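PDB 2Q24: putative tetR family transcriptional regulator from Streptomyces coelicolor A3, which probably binds regulatory DNA through a predicted helix-turn-helix motif to control transcription, as is generally expected of TetR-family proteins. Local coordinates for residues E63-V77 / D120-A132. Numbering follows the deposited sequence. Where two conformers were deposited one is given.
Sequences EAAYRNEVARLCDSV and DPYGDSRQLIQSA
C74 and A132 let helices 58-75 and 125-142 come close, their short segments running nearly parallel with axes 9.2 Å apart. A cysteine suits this tight end: its small SG lies 3.7 Å from I129 CG1 and also touches L128 CB, while V77 CG2 rests on the A132 methyl. Next along, V70 straddles S125, whose CB is 3.9 Å from both of its methyls. S125 can face this apolar side because its OG donates to Y122 O within its own turn. A trans chi1 (180°) swings the Y66 ring across, its edge at CD2 3.4 Å from P121 O; Y122 makes an offset edge-to-face stack on it, planes at 81°, and its hydroxyl bonds to Y100. The E63 end is polar and hydrated. There R67 NH1 forms a salt bridge to E63 OE2 (3.2 Å), nearly along its C-O axis, and a water bridges OE1 to D120 N. Cutting E63 back to an alanine would probably free R67 NH1 to shift and break that bridge, although R67 NH2 also bonds P121 O of the second subunit. Close apolar contacts thus hold helix 58-75, in TetR-family proteins generally the link to the DNA-binding part, against the C-terminal domain, while polar groups bond locally, through water or to the second subunit.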
loop_
_atom_site.group_PDB
_atom_site.type_symbol
_atom_site.label_atom_id
_atom_site.label_comp_id
_atom_site.label_asym_id
_atom_site.label_seq_id
_atom_site.Cartn_x
_atom_site.Cartn_y
_atom_site.Cartn_z
ATOM N N GLU B 63 -5.643 12.008 -6.327
ATOM C CA GLU B 63 -5.113 11.206 -5.189
ATOM C C GLU B 63 -5.504 9.739 -5.267
ATOM O O GLU B 63 -4.646 8.842 -5.149
ATOM C CB GLU B 63 -5.550 11.792 -3.836
ATOM C CG GLU B 63 -5.136 10.861 -2.712
ATOM C CD GLU B 63 -5.366 11.391 -1.342
ATOM O OE1 GLU B 63 -5.480 12.618 -1.171
ATOM O OE2 GLU B 63 -5.464 10.536 -0.432
ATOM N N ALA B 64 -6.799 9.470 -5.445
ATOM C CA ALA B 64 -7.287 8.076 -5.599
ATOM C C ALA B 64 -6.625 7.312 -6.763
ATOM O O ALA B 64 -6.253 6.133 -6.629
ATOM C CB ALA B 64 -8.804 8.068 -5.771
ATOM N N ALA B 65 -6.457 7.993 -7.899
ATOM C CA ALA B 65 -5.793 7.414 -9.085
ATOM C C ALA B 65 -4.355 7.026 -8.781
ATOM O O ALA B 65 -3.936 5.878 -9.092
ATOM C CB ALA B 65 -5.808 8.366 -10.250
ATOM N N TYR B 66 -3.615 7.958 -8.162
ATOM C CA TYR B 66 -2.239 7.661 -7.751
ATOM C C TYR B 66 -2.198 6.468 -6.768
ATOM O O TYR B 66 -1.383 5.555 -6.946
ATOM C CB TYR B 66 -1.534 8.909 -7.156
ATOM C CG TYR B 66 -0.099 8.598 -6.726
ATOM C CD1 TYR B 66 0.963 8.527 -7.672
ATOM C CD2 TYR B 66 0.198 8.375 -5.382
ATOM C CE1 TYR B 66 2.261 8.236 -7.248
ATOM C CE2 TYR B 66 1.482 8.101 -4.970
ATOM C CZ TYR B 66 2.490 8.014 -5.905
ATOM O OH TYR B 66 3.756 7.711 -5.464
ATOM N N ARG B 67 -3.045 6.479 -5.742
ATOM C CA ARG B 67 -3.027 5.420 -4.740
ATOM C C ARG B 67 -3.387 4.088 -5.338
ATOM O O ARG B 67 -2.849 3.039 -4.950
ATOM C CB ARG B 67 -4.020 5.764 -3.624
ATOM C CG ARG B 67 -3.522 6.901 -2.756
ATOM C CD ARG B 67 -4.549 7.323 -1.684
ATOM N NE ARG B 67 -4.821 6.255 -0.720
ATOM C CZ ARG B 67 -5.560 6.394 0.363
ATOM N NH1 ARG B 67 -6.139 7.575 0.613
ATOM N NH2 ARG B 67 -5.742 5.359 1.183
ATOM N N ASN B 68 -4.341 4.103 -6.283
ATOM C CA ASN B 68 -4.702 2.882 -6.975
ATOM C C ASN B 68 -3.546 2.333 -7.804
ATOM O O ASN B 68 -3.333 1.119 -7.838
ATOM C CB ASN B 68 -5.922 3.154 -7.891
ATOM C CG ASN B 68 -6.365 1.907 -8.631
ATOM O OD1 ASN B 68 -6.154 1.803 -9.824
ATOM N ND2 ASN B 68 -6.995 0.967 -7.914
ATOM N N GLU B 69 -2.786 3.221 -8.464
ATOM C CA GLU B 69 -1.647 2.819 -9.288
ATOM C C GLU B 69 -0.563 2.122 -8.415
ATOM O O GLU B 69 -0.017 1.066 -8.774
ATOM C CB GLU B 69 -1.054 4.056 -10.019
ATOM C CG GLU B 69 0.235 3.804 -10.825
ATOM C CD GLU B 69 0.023 3.167 -12.175
ATOM O OE1 GLU B 69 -1.139 2.856 -12.555
ATOM O OE2 GLU B 69 1.041 2.976 -12.886
ATOM N N VAL B 70 -0.280 2.728 -7.276
ATOM C CA VAL B 70 0.659 2.147 -6.283
ATOM C C VAL B 70 0.160 0.780 -5.826
ATOM O O VAL B 70 0.917 -0.184 -5.798
ATOM C CB VAL B 70 0.800 3.105 -5.073
ATOM C CG1 VAL B 70 1.595 2.434 -3.890
ATOM C CG2 VAL B 70 1.528 4.415 -5.546
ATOM N N ALA B 71 -1.110 0.680 -5.441
ATOM C CA ALA B 71 -1.605 -0.581 -4.909
ATOM C C ALA B 71 -1.590 -1.670 -5.984
ATOM O O ALA B 71 -1.194 -2.817 -5.714
ATOM C CB ALA B 71 -2.989 -0.410 -4.331
ATOM N N ARG B 72 -1.968 -1.341 -7.212
ATOM C CA ARG B 72 -1.890 -2.366 -8.276
ATOM C C ARG B 72 -0.450 -2.889 -8.488
ATOM O O ARG B 72 -0.259 -4.088 -8.655
ATOM C CB ARG B 72 -2.500 -1.873 -9.580
ATOM C CG ARG B 72 -4.037 -1.859 -9.434
ATOM C CD ARG B 72 -4.722 -1.496 -10.770
ATOM N NE ARG B 72 -4.682 -0.052 -10.984
ATOM N N LEU B 73 0.523 -1.986 -8.432
ATOM C CA LEU B 73 1.928 -2.333 -8.571
ATOM C C LEU B 73 2.357 -3.286 -7.438
ATOM O O LEU B 73 2.960 -4.324 -7.689
ATOM C CB LEU B 73 2.778 -1.061 -8.569
ATOM C CG LEU B 73 4.283 -1.317 -8.570
ATOM C CD1 LEU B 73 4.693 -2.024 -9.870
ATOM C CD2 LEU B 73 5.033 0.016 -8.401
ATOM N N CYS B 74 2.026 -2.935 -6.190
ATOM C CA CYS B 74 2.396 -3.748 -5.057
ATOM C C CYS B 74 1.718 -5.115 -5.030
ATOM O O CYS B 74 2.338 -6.133 -4.722
ATOM C CB CYS B 74 2.141 -2.983 -3.735
ATOM S SG CYS B 74 3.196 -1.524 -3.576
ATOM N N ASP B 75 0.469 -5.126 -5.445
ATOM C CA ASP B 75 -0.380 -6.284 -5.254
ATOM C C ASP B 75 -0.160 -7.297 -6.397
ATOM O O ASP B 75 -0.750 -8.352 -6.366
ATOM C CB ASP B 75 -1.833 -5.803 -5.228
ATOM C CG ASP B 75 -2.201 -5.052 -3.910
ATOM O OD1 ASP B 75 -1.434 -5.067 -2.968
ATOM O OD2 ASP B 75 -3.266 -4.421 -3.887
ATOM N N SER B 76 0.622 -6.921 -7.409
ATOM C CA SER B 76 0.963 -7.845 -8.475
ATOM C C SER B 76 1.997 -8.883 -7.996
ATOM O O SER B 76 2.168 -9.916 -8.662
ATOM C CB SER B 76 1.542 -7.079 -9.720
ATOM O OG SER B 76 2.782 -6.471 -9.410
ATOM N N VAL B 77 2.662 -8.642 -6.850
ATOM C CA VAL B 77 3.811 -9.493 -6.471
ATOM C C VAL B 77 3.468 -10.968 -6.210
ATOM O O VAL B 77 4.131 -11.852 -6.770
ATOM C CB VAL B 77 4.624 -8.912 -5.302
ATOM C CG1 VAL B 77 5.628 -9.955 -4.775
ATOM C CG2 VAL B 77 5.342 -7.587 -5.782
ATOM N N ASP B 120 -2.518 14.757 0.567
ATOM C CA ASP B 120 -1.228 14.042 0.500
ATOM C C ASP B 120 -1.408 12.768 -0.261
ATOM O O ASP B 120 -1.883 11.771 0.298
ATOM C CB ASP B 120 -0.630 13.768 1.899
ATOM C CG ASP B 120 0.537 12.738 1.852
ATOM O OD1 ASP B 120 1.337 12.752 0.884
ATOM O OD2 ASP B 120 0.633 11.918 2.780
ATOM N N PRO B 121 -1.063 12.793 -1.563
ATOM C CA PRO B 121 -1.283 11.626 -2.397
ATOM C C PRO B 121 -0.373 10.452 -2.008
ATOM O O PRO B 121 -0.735 9.321 -2.275
ATOM C CB PRO B 121 -0.936 12.108 -3.813
ATOM C CG PRO B 121 -0.196 13.373 -3.642
ATOM C CD PRO B 121 -0.461 13.923 -2.295
ATOM N N TYR B 122 0.754 10.740 -1.361
ATOM C CA TYR B 122 1.884 9.775 -1.320
ATOM C C TYR B 122 1.780 8.828 -0.172
ATOM O O TYR B 122 2.105 7.645 -0.325
ATOM C CB TYR B 122 3.236 10.507 -1.222
ATOM C CG TYR B 122 3.442 11.440 -2.386
ATOM C CD1 TYR B 122 3.558 10.934 -3.680
ATOM C CD2 TYR B 122 3.449 12.815 -2.192
ATOM C CE1 TYR B 122 3.730 11.776 -4.781
ATOM C CE2 TYR B 122 3.609 13.687 -3.298
ATOM C CZ TYR B 122 3.748 13.138 -4.576
ATOM O OH TYR B 122 3.910 13.949 -5.670
ATOM N N GLY B 123 1.381 9.335 0.989
ATOM C CA GLY B 123 1.205 8.465 2.159
ATOM C C GLY B 123 2.451 7.597 2.352
ATOM O O GLY B 123 3.582 8.109 2.356
ATOM N N ASP B 124 2.217 6.290 2.539
ATOM C CA ASP B 124 3.298 5.311 2.764
ATOM C C ASP B 124 3.670 4.622 1.461
ATOM O O ASP B 124 4.153 3.488 1.488
ATOM C CB ASP B 124 2.865 4.289 3.847
ATOM C CG ASP B 124 3.147 4.828 5.312
ATOM O OD1 ASP B 124 4.007 4.283 6.029
ATOM O OD2 ASP B 124 2.568 5.821 5.704
ATOM N N SER B 125 3.369 5.251 0.309
ATOM C CA SER B 125 3.680 4.577 -1.011
ATOM C C SER B 125 5.128 4.064 -1.149
ATOM O O SER B 125 5.343 2.948 -1.635
ATOM C CB SER B 125 3.342 5.459 -2.245
ATOM O OG SER B 125 2.011 5.880 -2.150
ATOM N N ARG B 126 6.096 4.878 -0.748
ATOM C CA ARG B 126 7.483 4.483 -0.864
ATOM C C ARG B 126 7.708 3.182 -0.068
ATOM O O ARG B 126 8.369 2.268 -0.548
ATOM C CB ARG B 126 8.439 5.607 -0.416
ATOM C CG ARG B 126 9.927 5.239 -0.578
ATOM C CD ARG B 126 10.806 6.281 0.100
ATOM N N GLN B 127 7.193 3.122 1.147
ATOM C CA GLN B 127 7.366 1.944 2.013
ATOM C C GLN B 127 6.683 0.709 1.408
ATOM O O GLN B 127 7.221 -0.402 1.438
ATOM C CB GLN B 127 6.791 2.233 3.410
ATOM C CG GLN B 127 7.427 3.450 4.116
ATOM C CD GLN B 127 6.682 4.788 3.925
ATOM O OE1 GLN B 127 6.550 5.322 2.811
ATOM N NE2 GLN B 127 6.238 5.358 5.046
ATOM N N LEU B 128 5.461 0.889 0.919
ATOM C CA LEU B 128 4.702 -0.234 0.326
ATOM C C LEU B 128 5.487 -0.811 -0.874
ATOM O O LEU B 128 5.642 -2.038 -1.025
ATOM C CB LEU B 128 3.324 0.259 -0.146
ATOM C CG LEU B 128 2.293 0.637 0.934
ATOM C CD1 LEU B 128 1.118 1.389 0.269
ATOM C CD2 LEU B 128 1.798 -0.628 1.597
ATOM N N ILE B 129 5.979 0.094 -1.726
ATOM C CA ILE B 129 6.659 -0.356 -2.951
ATOM C C ILE B 129 8.015 -0.945 -2.610
ATOM O O ILE B 129 8.411 -1.961 -3.156
ATOM C CB ILE B 129 6.879 0.802 -3.902
ATOM C CG1 ILE B 129 5.517 1.262 -4.454
ATOM C CG2 ILE B 129 7.827 0.338 -5.048
ATOM C CD1 ILE B 129 5.572 2.637 -5.122
ATOM N N GLN B 130 8.721 -0.327 -1.695
ATOM C CA GLN B 130 9.984 -0.972 -1.207
ATOM C C GLN B 130 9.762 -2.379 -0.637
ATOM O O GLN B 130 10.589 -3.306 -0.831
ATOM C CB GLN B 130 10.722 -0.067 -0.247
ATOM C CG GLN B 130 11.488 0.996 -1.050
ATOM C CD GLN B 130 12.258 2.030 -0.205
ATOM O OE1 GLN B 130 12.803 3.032 -0.722
ATOM N NE2 GLN B 130 12.299 1.792 1.076
ATOM N N SER B 131 8.630 -2.583 0.044
ATOM C CA SER B 131 8.352 -3.897 0.603
ATOM C C SER B 131 8.037 -4.911 -0.467
ATOM O O SER B 131 8.409 -6.067 -0.341
ATOM C CB SER B 131 7.218 -3.804 1.632
ATOM O OG SER B 131 7.079 -5.028 2.348
ATOM N N ALA B 132 7.376 -4.467 -1.544
ATOM C CA ALA B 132 7.062 -5.355 -2.691
ATOM C C ALA B 132 8.379 -5.805 -3.317
ATOM O O ALA B 132 8.575 -6.966 -3.670
ATOM C CB ALA B 132 6.227 -4.579 -3.718
HETATM O O HOH W 1 -4.662 13.513 1.745
#